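GlcNAc Inducible Gene 2, GIG2 (Candida albicans, PDB 6AKZ) binds an iron(III) ion and is probably an oxygenase of the DUF1479 family, within the cupin clan. Local coordinates at residues 60-65 and 85-90; 272-277 and 334-339; 67-72 and 149-154; 262-267 and 340-345; 174-179 and 369-374. One frame throughout, in Å; residues are numbered along the deposited sequence.

Contact 1. Residues 60-65 and 85-90; sequences YVPKCD and RGCLMI
Lys63 pairs with Met89 and Cys64 with Ile90 in two parallel strands, 63-65 and 87-91, joined by helix 76-85 in a beta-alpha-beta unit at the edge of the mixed sheet. Two backbone bonds fix the register. Met89 N donates to Pro62 O at 2.9 Å, and Cys64 N donates to Met89 O. The tight part is buried. Pro62, just before strand 63-65, lays its ring over the start of strand 87-91, with CG 3.3 Å from Cys87 O and CD near Cys87 SG. Val61 CG1 comes within 3.9 Å of the same sulfur. Leu88 CD1 fills in against Pro62 CB and, further off, Cys64 SG. The solvent side is looser. There the exposed Lys63 lies beside buried Met89, with Lys63 CD 3.8 Å from Met89 SD, before the lysine chain bends at chi3 and leads its amine away. At the other end the partly exposed Arg85 stretches out from CG to NE and lays its guanidinium flat on the Tyr60 ring, planes 4° apart and centres 3.5 Å apart, a cation-pi stack. Arg85 NH1 also donates to Tyr60 O at 2.8 Å, in the carbonyl plane and on a lone pair.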
# COMPACT_ATOMS: atom_id res chain seq x y z
N TYR A 60 -11.19 12.57 12.18
CA TYR A 60 -11.42 11.14 12.29
C TYR A 60 -10.12 10.33 12.02
O TYR A 60 -9.96 9.23 12.55
CB TYR A 60 -12.57 10.72 11.41
CG TYR A 60 -13.10 9.33 11.63
CD1 TYR A 60 -12.51 8.23 11.04
CD2 TYR A 60 -14.15 9.12 12.48
CE1 TYR A 60 -13.00 6.96 11.25
CE2 TYR A 60 -14.68 7.88 12.70
CZ TYR A 60 -14.11 6.81 12.14
OH TYR A 60 -14.65 5.60 12.39
N VAL A 61 -9.18 10.86 11.23
CA VAL A 61 -8.01 10.11 10.92
C VAL A 61 -7.11 10.06 12.13
O VAL A 61 -6.79 11.09 12.70
CB VAL A 61 -7.19 10.80 9.76
CG1 VAL A 61 -5.85 10.17 9.54
CG2 VAL A 61 -8.07 10.77 8.52
N PRO A 62 -6.70 8.87 12.54
CA PRO A 62 -5.76 8.78 13.65
C PRO A 62 -4.48 9.64 13.45
O PRO A 62 -3.87 9.68 12.37
CB PRO A 62 -5.42 7.31 13.69
CG PRO A 62 -6.59 6.63 13.05
CD PRO A 62 -7.02 7.55 11.96
N LYS A 63 -4.10 10.32 14.50
CA LYS A 63 -2.96 11.16 14.47
C LYS A 63 -2.25 11.08 15.81
O LYS A 63 -2.86 10.99 16.82
CB LYS A 63 -3.45 12.59 14.22
CG LYS A 63 -2.39 13.61 13.96
CD LYS A 63 -2.91 14.93 13.43
CE LYS A 63 -3.27 15.93 14.51
NZ LYS A 63 -3.93 17.07 13.85
N CYS A 64 -0.94 11.12 15.79
CA CYS A 64 -0.18 11.17 17.00
C CYS A 64 1.15 11.83 16.78
O CYS A 64 1.51 12.06 15.66
CB CYS A 64 -0.02 9.81 17.63
SG CYS A 64 1.15 8.74 16.79
N ASP A 65 1.84 12.15 17.86
CA ASP A 65 3.15 12.75 17.80
C ASP A 65 4.27 11.73 17.86
O ASP A 65 4.15 10.76 18.54
CB ASP A 65 3.41 13.77 18.89
CG ASP A 65 4.53 14.73 18.52
OD1 ASP A 65 4.14 15.83 18.15
OD2 ASP A 65 5.76 14.41 18.60
N ARG A 85 -9.10 2.03 11.50
CA ARG A 85 -9.27 3.09 10.52
C ARG A 85 -8.32 3.00 9.33
O ARG A 85 -8.59 3.60 8.26
CB ARG A 85 -9.19 4.45 11.22
CG ARG A 85 -10.35 4.63 12.18
CD ARG A 85 -10.36 5.86 13.04
NE ARG A 85 -11.45 5.70 14.04
CZ ARG A 85 -11.99 6.72 14.66
NH1 ARG A 85 -11.54 7.97 14.44
NH2 ARG A 85 -12.96 6.51 15.55
N GLY A 86 -7.22 2.26 9.55
CA GLY A 86 -6.30 1.86 8.48
C GLY A 86 -5.37 2.95 7.98
O GLY A 86 -4.77 2.83 6.90
N CYS A 87 -5.28 4.09 8.68
CA CYS A 87 -4.40 5.20 8.28
C CYS A 87 -3.94 5.86 9.60
O CYS A 87 -4.51 5.65 10.68
CB CYS A 87 -5.12 6.22 7.33
SG CYS A 87 -6.71 6.73 8.01
N LEU A 88 -2.87 6.57 9.50
CA LEU A 88 -2.23 7.27 10.63
C LEU A 88 -1.38 8.41 10.12
O LEU A 88 -0.58 8.21 9.21
CB LEU A 88 -1.34 6.27 11.38
CG LEU A 88 -0.54 6.85 12.57
CD1 LEU A 88 -1.43 7.39 13.69
CD2 LEU A 88 0.26 5.68 13.15
N MET A 89 -1.44 9.56 10.77
CA MET A 89 -0.54 10.65 10.58
C MET A 89 0.30 10.81 11.85
O MET A 89 -0.24 10.93 12.94
CB MET A 89 -1.30 11.93 10.23
CG MET A 89 -0.40 13.22 10.24
SD MET A 89 -1.38 14.73 9.94
CE MET A 89 -1.84 14.52 8.28
N ILE A 90 1.59 10.72 11.72
CA ILE A 90 2.55 10.89 12.83
C ILE A 90 3.21 12.21 12.66
O ILE A 90 3.93 12.48 11.66
CB ILE A 90 3.58 9.78 12.81
CG1 ILE A 90 2.92 8.39 12.80
CG2 ILE A 90 4.57 9.95 13.96
CD1 ILE A 90 3.90 7.27 12.56

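Contact 2. Residues 272-277 and 334-339; sequences LRVLPS and GIISIP
The small antiparallel sheet beside the iron site contains this contact, in which Val274 pairs with Ile336 and Arg273 with Ser337. Strand 272-274 is the middle one of three, between 336-337 and the strand 355-357 that carries the iron ligand His355. The Leu272 side chain is about 4 Å from that of His355. Val274 and Ile336 form the hydrogen-bonded pair: Val274 N gives to Ile336 O at 2.9 Å, and Ile336 N gives back to Val274 O with an N-H...O angle of 176°. Ile338 N adds a third bond, to Leu272 O.

On the buried face, Val274 CG2 packs near Ile338 CG2. The Ile336 side chain crosses the Pro276 ring at about a right angle. Its chi1 of 52° sets CG1 against Val274 O and 3.8 Å from Pro276 CD.

On the face of Arg273 and Ser337, the Arg273 side chain crosses that of Ile335 at about a right angle. Ile335 CG2 lies over one face of the guanidinium, 3.4 Å from Arg273 NH2. Ser337 OG is at the guanidinium edge, in plane, 3.5 Å from Arg273 NH1. Arg273 NE forms a salt bridge with Glu356, next to His355. This links the middle strand to 355-357; toward 336-337 the guanidinium only packs. Its charge is probably offset in part by Glu356, with Asp358 also alongside.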
# COMPACT_ATOMS: atom_id res chain seq x y z
N LEU A 272 -4.24 14.20 0.24
CA LEU A 272 -4.76 12.85 0.15
C LEU A 272 -6.14 12.81 0.81
O LEU A 272 -6.40 13.53 1.78
CB LEU A 272 -3.79 11.93 0.90
CG LEU A 272 -4.10 10.40 0.94
CD1 LEU A 272 -4.01 9.78 -0.41
CD2 LEU A 272 -3.17 9.77 1.96
N ARG A 273 -6.99 11.98 0.25
CA ARG A 273 -8.30 11.67 0.79
C ARG A 273 -8.33 10.13 1.00
O ARG A 273 -7.82 9.39 0.22
CB ARG A 273 -9.42 12.12 -0.12
CG ARG A 273 -9.35 13.62 -0.32
CD ARG A 273 -10.24 14.15 -1.38
NE ARG A 273 -11.58 13.61 -1.45
CZ ARG A 273 -12.59 14.02 -0.73
NH1 ARG A 273 -12.45 14.93 0.24
NH2 ARG A 273 -13.75 13.50 -0.94
N VAL A 274 -8.96 9.73 2.09
CA VAL A 274 -9.04 8.35 2.43
C VAL A 274 -10.45 7.98 2.92
O VAL A 274 -11.22 8.88 3.29
CB VAL A 274 -8.08 8.04 3.63
CG1 VAL A 274 -6.64 8.20 3.20
CG2 VAL A 274 -8.32 8.97 4.83
N LEU A 275 -10.74 6.71 2.96
CA LEU A 275 -11.95 6.19 3.59
C LEU A 275 -11.43 5.45 4.81
O LEU A 275 -11.08 4.27 4.71
CB LEU A 275 -12.67 5.24 2.65
CG LEU A 275 -14.16 5.18 2.82
CD1 LEU A 275 -14.73 4.19 1.79
CD2 LEU A 275 -14.46 4.74 4.20
N PRO A 276 -11.49 6.08 6.00
CA PRO A 276 -10.79 5.56 7.13
C PRO A 276 -11.56 4.47 7.88
O PRO A 276 -11.91 4.57 9.09
CB PRO A 276 -10.50 6.84 7.95
CG PRO A 276 -11.78 7.62 7.75
CD PRO A 276 -11.97 7.47 6.25
N SER A 277 -11.96 3.43 7.15
CA SER A 277 -12.64 2.34 7.79
C SER A 277 -12.21 1.05 7.03
O SER A 277 -12.77 0.69 6.01
CB SER A 277 -14.17 2.54 7.68
OG SER A 277 -14.90 1.43 8.28
N GLY A 334 -18.14 7.98 3.10
CA GLY A 334 -17.04 7.84 4.01
C GLY A 334 -15.73 8.52 3.72
O GLY A 334 -14.78 8.40 4.53
N ILE A 335 -15.61 9.13 2.53
CA ILE A 335 -14.39 9.72 2.08
C ILE A 335 -14.18 11.10 2.70
O ILE A 335 -15.08 11.96 2.71
CB ILE A 335 -14.34 9.82 0.55
CG1 ILE A 335 -14.58 8.44 -0.11
CG2 ILE A 335 -13.01 10.31 0.09
CD1 ILE A 335 -14.99 8.57 -1.56
N ILE A 336 -13.02 11.25 3.30
CA ILE A 336 -12.59 12.49 3.89
C ILE A 336 -11.19 12.85 3.52
O ILE A 336 -10.33 11.98 3.22
CB ILE A 336 -12.70 12.44 5.44
CG1 ILE A 336 -12.00 11.23 6.03
CG2 ILE A 336 -14.16 12.44 5.82
CD1 ILE A 336 -11.81 11.39 7.52
N SER A 337 -10.90 14.15 3.58
CA SER A 337 -9.49 14.58 3.49
C SER A 337 -8.77 14.17 4.71
O SER A 337 -9.37 14.10 5.80
CB SER A 337 -9.38 16.10 3.39
OG SER A 337 -9.93 16.49 2.17
N ILE A 338 -7.45 14.00 4.58
CA ILE A 338 -6.63 13.90 5.80
C ILE A 338 -6.57 15.23 6.55
O ILE A 338 -6.92 16.27 5.98
CB ILE A 338 -5.22 13.37 5.50
CG1 ILE A 338 -4.50 14.33 4.53
CG2 ILE A 338 -5.32 11.91 5.07
CD1 ILE A 338 -3.05 13.99 4.42
N PRO A 339 -6.18 15.21 7.84
CA PRO A 339 -5.93 16.45 8.63
C PRO A 339 -4.87 17.30 7.98
O PRO A 339 -4.15 16.88 7.05
CB PRO A 339 -5.59 15.95 10.07
CG PRO A 339 -5.66 14.46 10.01
CD PRO A 339 -6.02 14.00 8.66

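Contact 3. Residues 67-72 and 149-154; sequences IDIKDN and FKAMSK
Asn72 O is met by two residues of the segment 149-154, Ala151 and Lys154. Ala151 CA comes to it at 3.2 Å in a CA-H...O contact with an angle of 143° at the hydrogen, and Ala151 CB lies 3.6 Å away. From Lys154 the carbonyl is reached by CD, CE and NZ together. The bond that Lys154 NZ gives it is weak, at 3.3 Å. The lysine chain is extended as far as CE and turns at the last torsion (chi4 50°), which brings NZ back beside the carbonyl and within reach of Asn72 CB.

The Asn72 side chain goes to Lys150. It crosses the lysine chain obliquely, and its CG stands 4.0 Å from Lys150 CD. Asn72 CB lies equally close to Lys150 CB. Asn72 OD1 is 4.2 Å from Lys150 NZ, so this is packing along the aliphatic chain.

The contact joins the loop that follows strand 63-65 to the last turns of helix 143-153. The loop leads on into helix 76-85 of the beta-alpha-beta unit. It meets the helix flank away from the iron site. Asp71 and Asn72 both have positive phi, a bend that probably helps turn the Asn72 carbonyl to the helix.

Within 149-154, Ser153 OG donates to Lys150 O at 2.8 Å, with the hydroxyl tilted 23° from the carbonyl plane. On the buried side of the contact, Ile69 CG2 packs on Ala151 CB at 4.1 Å.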
# COMPACT_ATOMS: atom_id res chain seq x y z
N ILE A 67 6.86 11.74 19.43
CA ILE A 67 7.28 11.50 20.81
C ILE A 67 6.42 10.53 21.61
O ILE A 67 6.87 9.96 22.54
CB ILE A 67 7.57 12.77 21.59
CG1 ILE A 67 6.32 13.39 22.11
CG2 ILE A 67 8.30 13.74 20.75
CD1 ILE A 67 6.66 14.59 22.93
N ASP A 68 5.16 10.38 21.24
CA ASP A 68 4.25 9.39 21.83
C ASP A 68 4.73 7.90 21.54
O ASP A 68 4.26 6.97 22.17
CB ASP A 68 2.79 9.55 21.29
CG ASP A 68 2.14 10.97 21.50
OD1 ASP A 68 2.55 11.69 22.44
OD2 ASP A 68 1.14 11.36 20.72
N ILE A 69 5.60 7.69 20.57
CA ILE A 69 6.05 6.35 20.23
C ILE A 69 7.20 5.99 21.15
O ILE A 69 8.28 6.60 21.06
CB ILE A 69 6.46 6.25 18.78
CG1 ILE A 69 5.20 6.48 17.92
CG2 ILE A 69 7.15 4.90 18.48
CD1 ILE A 69 5.48 6.68 16.46
N LYS A 70 6.95 5.07 22.08
CA LYS A 70 7.99 4.71 23.07
C LYS A 70 8.33 3.28 22.80
O LYS A 70 7.42 2.52 22.50
CB LYS A 70 7.45 4.86 24.49
CG LYS A 70 6.96 6.23 24.87
CD LYS A 70 8.07 7.28 25.00
CE LYS A 70 8.70 7.78 23.68
NZ LYS A 70 9.28 9.18 23.61
N ASP A 71 9.61 2.92 22.84
CA ASP A 71 10.06 1.53 22.63
C ASP A 71 9.62 0.97 21.27
O ASP A 71 9.22 -0.18 21.21
CB ASP A 71 9.55 0.62 23.77
CG ASP A 71 10.08 1.03 25.13
OD1 ASP A 71 11.27 1.41 25.23
OD2 ASP A 71 9.32 1.00 26.12
N ASN A 72 9.70 1.80 20.21
CA ASN A 72 9.26 1.49 18.88
C ASN A 72 7.90 0.79 18.79
O ASN A 72 7.77 -0.15 18.04
CB ASN A 72 10.30 0.67 18.16
CG ASN A 72 11.67 1.31 18.23
OD1 ASN A 72 11.89 2.35 17.66
ND2 ASN A 72 12.53 0.74 19.03
N PHE A 149 8.82 3.06 11.05
CA PHE A 149 8.60 1.78 10.36
C PHE A 149 8.67 0.59 11.32
O PHE A 149 7.88 -0.33 11.18
CB PHE A 149 9.55 1.66 9.17
CG PHE A 149 9.05 2.42 7.97
CD1 PHE A 149 9.31 3.77 7.83
CD2 PHE A 149 8.23 1.78 7.03
CE1 PHE A 149 8.81 4.50 6.72
CE2 PHE A 149 7.74 2.49 5.90
CZ PHE A 149 8.00 3.84 5.76
N LYS A 150 9.60 0.61 12.29
CA LYS A 150 9.67 -0.45 13.28
C LYS A 150 8.35 -0.50 14.03
O LYS A 150 7.78 -1.56 14.23
CB LYS A 150 10.80 -0.27 14.28
CG LYS A 150 12.18 -0.56 13.80
CD LYS A 150 13.20 -0.22 14.90
CE LYS A 150 14.57 0.29 14.40
NZ LYS A 150 14.93 1.68 14.88
N ALA A 151 7.81 0.64 14.40
CA ALA A 151 6.57 0.68 15.21
C ALA A 151 5.37 0.17 14.37
O ALA A 151 4.58 -0.63 14.83
CB ALA A 151 6.31 2.07 15.67
N MET A 152 5.30 0.58 13.10
CA MET A 152 4.25 0.06 12.20
C MET A 152 4.30 -1.41 11.99
O MET A 152 3.26 -2.06 11.96
CB MET A 152 4.22 0.77 10.85
CG MET A 152 3.95 2.33 10.97
SD MET A 152 2.70 2.88 12.08
CE MET A 152 1.22 2.44 11.15
N SER A 153 5.51 -1.95 11.90
CA SER A 153 5.70 -3.39 11.62
C SER A 153 5.13 -4.27 12.74
O SER A 153 4.69 -5.38 12.46
CB SER A 153 7.17 -3.70 11.41
OG SER A 153 7.86 -3.84 12.63
N LYS A 154 5.09 -3.74 13.95
CA LYS A 154 4.47 -4.42 15.10
C LYS A 154 2.94 -4.48 15.12
O LYS A 154 2.36 -5.20 15.93
CB LYS A 154 4.97 -3.77 16.36
CG LYS A 154 6.48 -3.88 16.48
CD LYS A 154 6.82 -3.29 17.83
CE LYS A 154 8.27 -3.44 18.23
NZ LYS A 154 9.19 -3.02 17.22

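Contact 4. Residues 262-267 and 340-345; sequences LSNNKS and DVKKGS
The Asn264 amide and the Asp340 carboxylate are the flat groups that bind across this contact, each through one oxygen, OD1. They belong to two loops that run antiparallel beside the ends of the main sheet and share a single beta bridge, the hydrogen-bonded pair of Asn265 and Val341. The Asn264 side chain crosses that of Lys343 at about a right angle. Asn264 OD1 takes the backbone N-H of Lys343 at 2.9 Å, with the donor tilted 31° from the amide plane. The same oxygen is near Lys342 CA and Lys343 CG, while Asn264 ND2 faces Lys343 CE. The Asp340 side chain crosses that of Lys266 obliquely. Its OD1 is 3.3 Å from Lys266 CB and closer still to Lys266 CA.

In the bridge, Val341 N donates to Asn265 O at 2.8 Å, and Asn265 N donates to Val341 O at 2.9 Å. The Val341 side chain is buried, with CB against Asn265 O and CG1 near Ser263 O. It also touches Met89 of strand 87-91.

Past the bridge, residues 342-345 form a type II beta turn, closed by Ser345 N to Lys342 O. Gly344 takes the positive phi of this turn. The Lys343 chain is extended beyond CG and ends in a salt bridge to Asp100 on helix 96-112. Within 262-267, Ser263 OG donates to Asn265 OD1 on a lone pair, and Asn265 ND2 bonds to His366 O. At the far end Ser267 N donates to Asp340 OD1 at 2.8 Å, meeting the anti lone pair of OD1, the one turned away from OD2.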
# COMPACT_ATOMS: atom_id res chain seq x y z
N LEU A 262 6.86 17.24 2.82
CA LEU A 262 7.93 18.22 2.53
C LEU A 262 7.33 19.64 2.51
O LEU A 262 8.06 20.62 2.26
CB LEU A 262 8.52 17.91 1.17
CG LEU A 262 9.14 16.51 1.00
CD1 LEU A 262 9.65 16.37 -0.44
CD2 LEU A 262 10.19 16.29 2.06
N SER A 263 6.05 19.75 2.82
CA SER A 263 5.35 21.04 2.76
C SER A 263 4.22 21.07 3.82
O SER A 263 3.80 20.01 4.32
CB SER A 263 4.79 21.25 1.37
OG SER A 263 3.87 20.24 1.00
N ASN A 264 3.76 22.28 4.14
CA ASN A 264 2.57 22.46 4.96
C ASN A 264 1.39 22.66 4.04
O ASN A 264 1.42 23.62 3.24
CB ASN A 264 2.68 23.72 5.82
CG ASN A 264 3.84 23.70 6.75
OD1 ASN A 264 4.13 22.71 7.47
ND2 ASN A 264 4.59 24.81 6.72
N ASN A 265 0.33 21.82 4.14
CA ASN A 265 -0.90 21.98 3.31
C ASN A 265 -2.12 21.61 4.12
O ASN A 265 -2.10 20.59 4.80
CB ASN A 265 -0.88 21.09 2.09
CG ASN A 265 0.42 21.23 1.31
OD1 ASN A 265 1.40 20.49 1.62
ND2 ASN A 265 0.52 22.24 0.43
N LYS A 266 -3.14 22.44 4.11
CA LYS A 266 -4.32 22.22 5.00
C LYS A 266 -5.20 21.18 4.29
O LYS A 266 -4.92 20.89 3.18
CB LYS A 266 -5.11 23.47 5.15
CG LYS A 266 -4.40 24.46 6.05
CD LYS A 266 -5.21 25.75 6.13
CE LYS A 266 -4.42 26.88 6.72
NZ LYS A 266 -3.61 27.52 5.63
N SER A 267 -6.14 20.55 5.00
CA SER A 267 -7.04 19.52 4.40
C SER A 267 -7.60 20.03 3.11
O SER A 267 -8.01 21.22 3.03
CB SER A 267 -8.21 19.14 5.35
OG SER A 267 -7.74 18.73 6.56
N ASP A 340 -4.85 18.57 8.40
CA ASP A 340 -3.80 19.52 7.97
C ASP A 340 -2.43 18.82 8.06
O ASP A 340 -2.17 18.12 9.01
CB ASP A 340 -3.82 20.78 8.85
CG ASP A 340 -5.07 21.63 8.63
OD1 ASP A 340 -5.85 21.44 7.62
OD2 ASP A 340 -5.29 22.50 9.51
N VAL A 341 -1.65 18.93 7.02
CA VAL A 341 -0.32 18.31 6.96
C VAL A 341 0.72 19.38 7.26
O VAL A 341 0.69 20.46 6.64
CB VAL A 341 -0.08 17.78 5.52
CG1 VAL A 341 1.32 17.29 5.32
CG2 VAL A 341 -1.08 16.69 5.23
N LYS A 342 1.63 19.05 8.17
CA LYS A 342 2.80 19.86 8.49
C LYS A 342 4.11 19.18 7.96
O LYS A 342 4.27 17.97 7.98
CB LYS A 342 2.85 20.11 10.00
CG LYS A 342 1.59 20.79 10.56
CD LYS A 342 1.47 22.20 10.04
CE LYS A 342 0.38 23.02 10.81
NZ LYS A 342 -0.90 23.11 10.03
N LYS A 343 5.04 19.98 7.53
CA LYS A 343 6.44 19.50 7.17
C LYS A 343 6.99 18.54 8.22
O LYS A 343 6.85 18.79 9.40
CB LYS A 343 7.41 20.70 7.11
CG LYS A 343 7.14 21.59 5.97
CD LYS A 343 8.05 22.81 6.02
CE LYS A 343 7.78 23.68 4.80
NZ LYS A 343 8.66 24.88 4.78
N GLY A 344 7.48 17.41 7.78
CA GLY A 344 8.05 16.45 8.70
C GLY A 344 7.11 15.51 9.40
O GLY A 344 7.60 14.70 10.24
N SER A 345 5.83 15.53 9.02
CA SER A 345 4.89 14.47 9.37
C SER A 345 5.01 13.36 8.35
O SER A 345 5.45 13.55 7.24
CB SER A 345 3.44 14.94 9.34
OG SER A 345 3.28 15.92 10.35

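Contact 5. Residues 174-179 and 369-374; sequences YGDRIR and VLYYGQ
Arg179 and Tyr371 cross obliquely, guanidinium and ring planes 73° apart, on one side of an antiparallel strand pair in the main mixed sheet. Strands 178-181 and 367-371 are neighbours here, close to the iron; the Tyr371 side chain is about 7 Å from the metal. Arg179 NE donates to Tyr371 OH at 3.1 Å, and the hydroxyl lies 18° out of the guanidinium plane. A bend at chi3 (60°) sets NE toward this hydroxyl. Val369 CG2 lies 3.6 Å above one guanidinium face, offset toward the rim. Arg179 NH1 is bonded to Ser367 OG, further back on strand 367-371.

The Tyr371 ring turns its edge to the partner strand. Arg177 O lies in its plane, 3.5 Å from CD2, and Arg179 CB is near CE2. Asp176 crosses the ring obliquely and touches Tyr371 CB with OD2. On the opposite face of the sheet, Ile178 CG2 meets Leu370 CG.

Arg179 and Val369 exchange two backbone bonds; the bond from Tyr371 N to Arg177 O is weak. Beyond it the two chains part and waters bridge them. Water 3 donates to Tyr174 O at 2.7 Å and accepts from Gly373 N at 3.0 Å.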
# COMPACT_ATOMS: atom_id res chain seq x y z
N TYR A 174 11.68 -0.12 -1.44
CA TYR A 174 11.09 -0.07 -2.78
C TYR A 174 11.30 1.37 -3.25
O TYR A 174 10.78 2.29 -2.66
CB TYR A 174 9.64 -0.46 -2.74
CG TYR A 174 8.91 -0.21 -4.01
CD1 TYR A 174 9.13 -1.01 -5.13
CD2 TYR A 174 8.01 0.83 -4.11
CE1 TYR A 174 8.43 -0.80 -6.33
CE2 TYR A 174 7.31 1.06 -5.31
CZ TYR A 174 7.52 0.26 -6.40
OH TYR A 174 6.83 0.50 -7.57
N GLY A 175 12.06 1.55 -4.34
CA GLY A 175 12.32 2.91 -4.86
C GLY A 175 11.06 3.54 -5.36
O GLY A 175 10.31 2.95 -6.16
N ASP A 176 10.78 4.75 -4.90
CA ASP A 176 9.63 5.49 -5.36
C ASP A 176 10.00 6.94 -5.54
O ASP A 176 11.10 7.39 -5.15
CB ASP A 176 8.44 5.31 -4.41
CG ASP A 176 7.08 5.29 -5.11
OD1 ASP A 176 6.95 5.77 -6.22
OD2 ASP A 176 6.09 4.81 -4.52
N ARG A 177 9.04 7.67 -6.09
CA ARG A 177 9.36 8.99 -6.57
C ARG A 177 8.84 10.04 -5.66
O ARG A 177 8.56 9.79 -4.51
CB ARG A 177 8.87 9.11 -7.97
CG ARG A 177 7.47 8.88 -8.14
CD ARG A 177 7.22 8.72 -9.61
NE ARG A 177 5.80 8.48 -9.83
CZ ARG A 177 5.19 8.67 -11.01
NH1 ARG A 177 5.86 9.10 -12.09
NH2 ARG A 177 3.90 8.46 -11.11
N ILE A 178 8.94 11.30 -6.10
CA ILE A 178 8.46 12.42 -5.36
C ILE A 178 7.31 13.12 -6.13
O ILE A 178 7.16 12.98 -7.33
CB ILE A 178 9.62 13.35 -4.98
CG1 ILE A 178 10.18 14.07 -6.17
CG2 ILE A 178 10.76 12.56 -4.26
CD1 ILE A 178 11.16 15.19 -5.80
N ARG A 179 6.48 13.83 -5.37
CA ARG A 179 5.46 14.69 -5.92
C ARG A 179 5.69 16.11 -5.44
O ARG A 179 6.00 16.36 -4.26
CB ARG A 179 4.08 14.19 -5.52
CG ARG A 179 3.03 15.28 -5.75
CD ARG A 179 1.65 14.77 -5.49
NE ARG A 179 1.34 14.25 -4.13
CZ ARG A 179 1.10 14.95 -3.02
NH1 ARG A 179 1.34 16.26 -2.96
NH2 ARG A 179 0.60 14.32 -1.93
N VAL A 369 5.54 15.74 -1.38
CA VAL A 369 5.79 14.59 -0.56
C VAL A 369 6.85 13.70 -1.16
O VAL A 369 7.12 13.69 -2.37
CB VAL A 369 4.52 13.78 -0.22
CG1 VAL A 369 3.45 14.65 0.39
CG2 VAL A 369 3.99 13.00 -1.42
N LEU A 370 7.42 12.90 -0.28
CA LEU A 370 8.40 11.87 -0.70
C LEU A 370 7.81 10.53 -0.33
O LEU A 370 7.55 10.29 0.85
CB LEU A 370 9.67 12.13 0.08
CG LEU A 370 10.98 11.31 -0.10
CD1 LEU A 370 12.04 12.19 0.55
CD2 LEU A 370 10.88 10.01 0.67
N TYR A 371 7.47 9.76 -1.35
CA TYR A 371 6.82 8.47 -1.19
C TYR A 371 7.78 7.44 -0.64
O TYR A 371 8.90 7.31 -1.14
CB TYR A 371 6.24 7.93 -2.49
CG TYR A 371 5.00 8.76 -2.93
CD1 TYR A 371 3.74 8.45 -2.48
CD2 TYR A 371 5.17 9.88 -3.71
CE1 TYR A 371 2.62 9.23 -2.83
CE2 TYR A 371 4.05 10.65 -4.08
CZ TYR A 371 2.81 10.34 -3.64
OH TYR A 371 1.70 11.14 -3.96
N TYR A 372 7.32 6.70 0.38
CA TYR A 372 8.10 5.60 1.00
C TYR A 372 7.13 4.71 1.73
O TYR A 372 6.50 5.19 2.67
CB TYR A 372 9.23 6.22 1.90
CG TYR A 372 10.18 5.21 2.48
CD1 TYR A 372 10.67 4.13 1.67
CD2 TYR A 372 10.73 5.40 3.75
CE1 TYR A 372 11.59 3.22 2.22
CE2 TYR A 372 11.59 4.45 4.30
CZ TYR A 372 12.00 3.38 3.52
OH TYR A 372 12.85 2.42 4.01
N GLY A 373 6.99 3.43 1.30
CA GLY A 373 6.08 2.48 1.78
C GLY A 373 6.78 1.49 2.64
O GLY A 373 8.03 1.41 2.67
N GLN A 374 5.97 0.72 3.37
CA GLN A 374 6.50 -0.40 4.10
C GLN A 374 6.55 -1.65 3.25
O GLN A 374 5.52 -2.10 2.76
CB GLN A 374 5.60 -0.64 5.33
CG GLN A 374 6.11 -1.80 6.18
CD GLN A 374 5.40 -1.86 7.51
OE1 GLN A 374 4.29 -2.24 7.58
NE2 GLN A 374 6.12 -1.54 8.61
O HOH W 1 9.97 0.48 0.76
O HOH W 2 10.84 5.27 -1.64
O HOH W 3 8.59 2.95 -1.17
O HOH W 4 10.94 8.70 -2.67
O HOH W 5 -0.68 11.08 -2.15

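How the contacts relate
Contacts 1 and 2 are largely buried; contacts 3, 4 and 5 are partly buried, but of these only 3 and 4 lie away from the iron. Contacts 1 and 5 belong to the same sheet, one at its parallel edge and the other between antiparallel strands near the metal. Contact 2 belongs to the separate three-stranded sheet, also beside the iron, and packs on contact 1 through Pro276 and Pro339. Contact 4 touches contact 2, with Ser267 OG probably bonded to Ile338 O. Contact 3 meets contact 5 through Phe149 and Gln374. Strand bonds and apolar packing run through contacts 1 and 2, with a cation-pi stack added in contact 1. Side-chain-to-backbone bonds are prominent in contact 4, lysine chains in contact 3, and waters in contact 5.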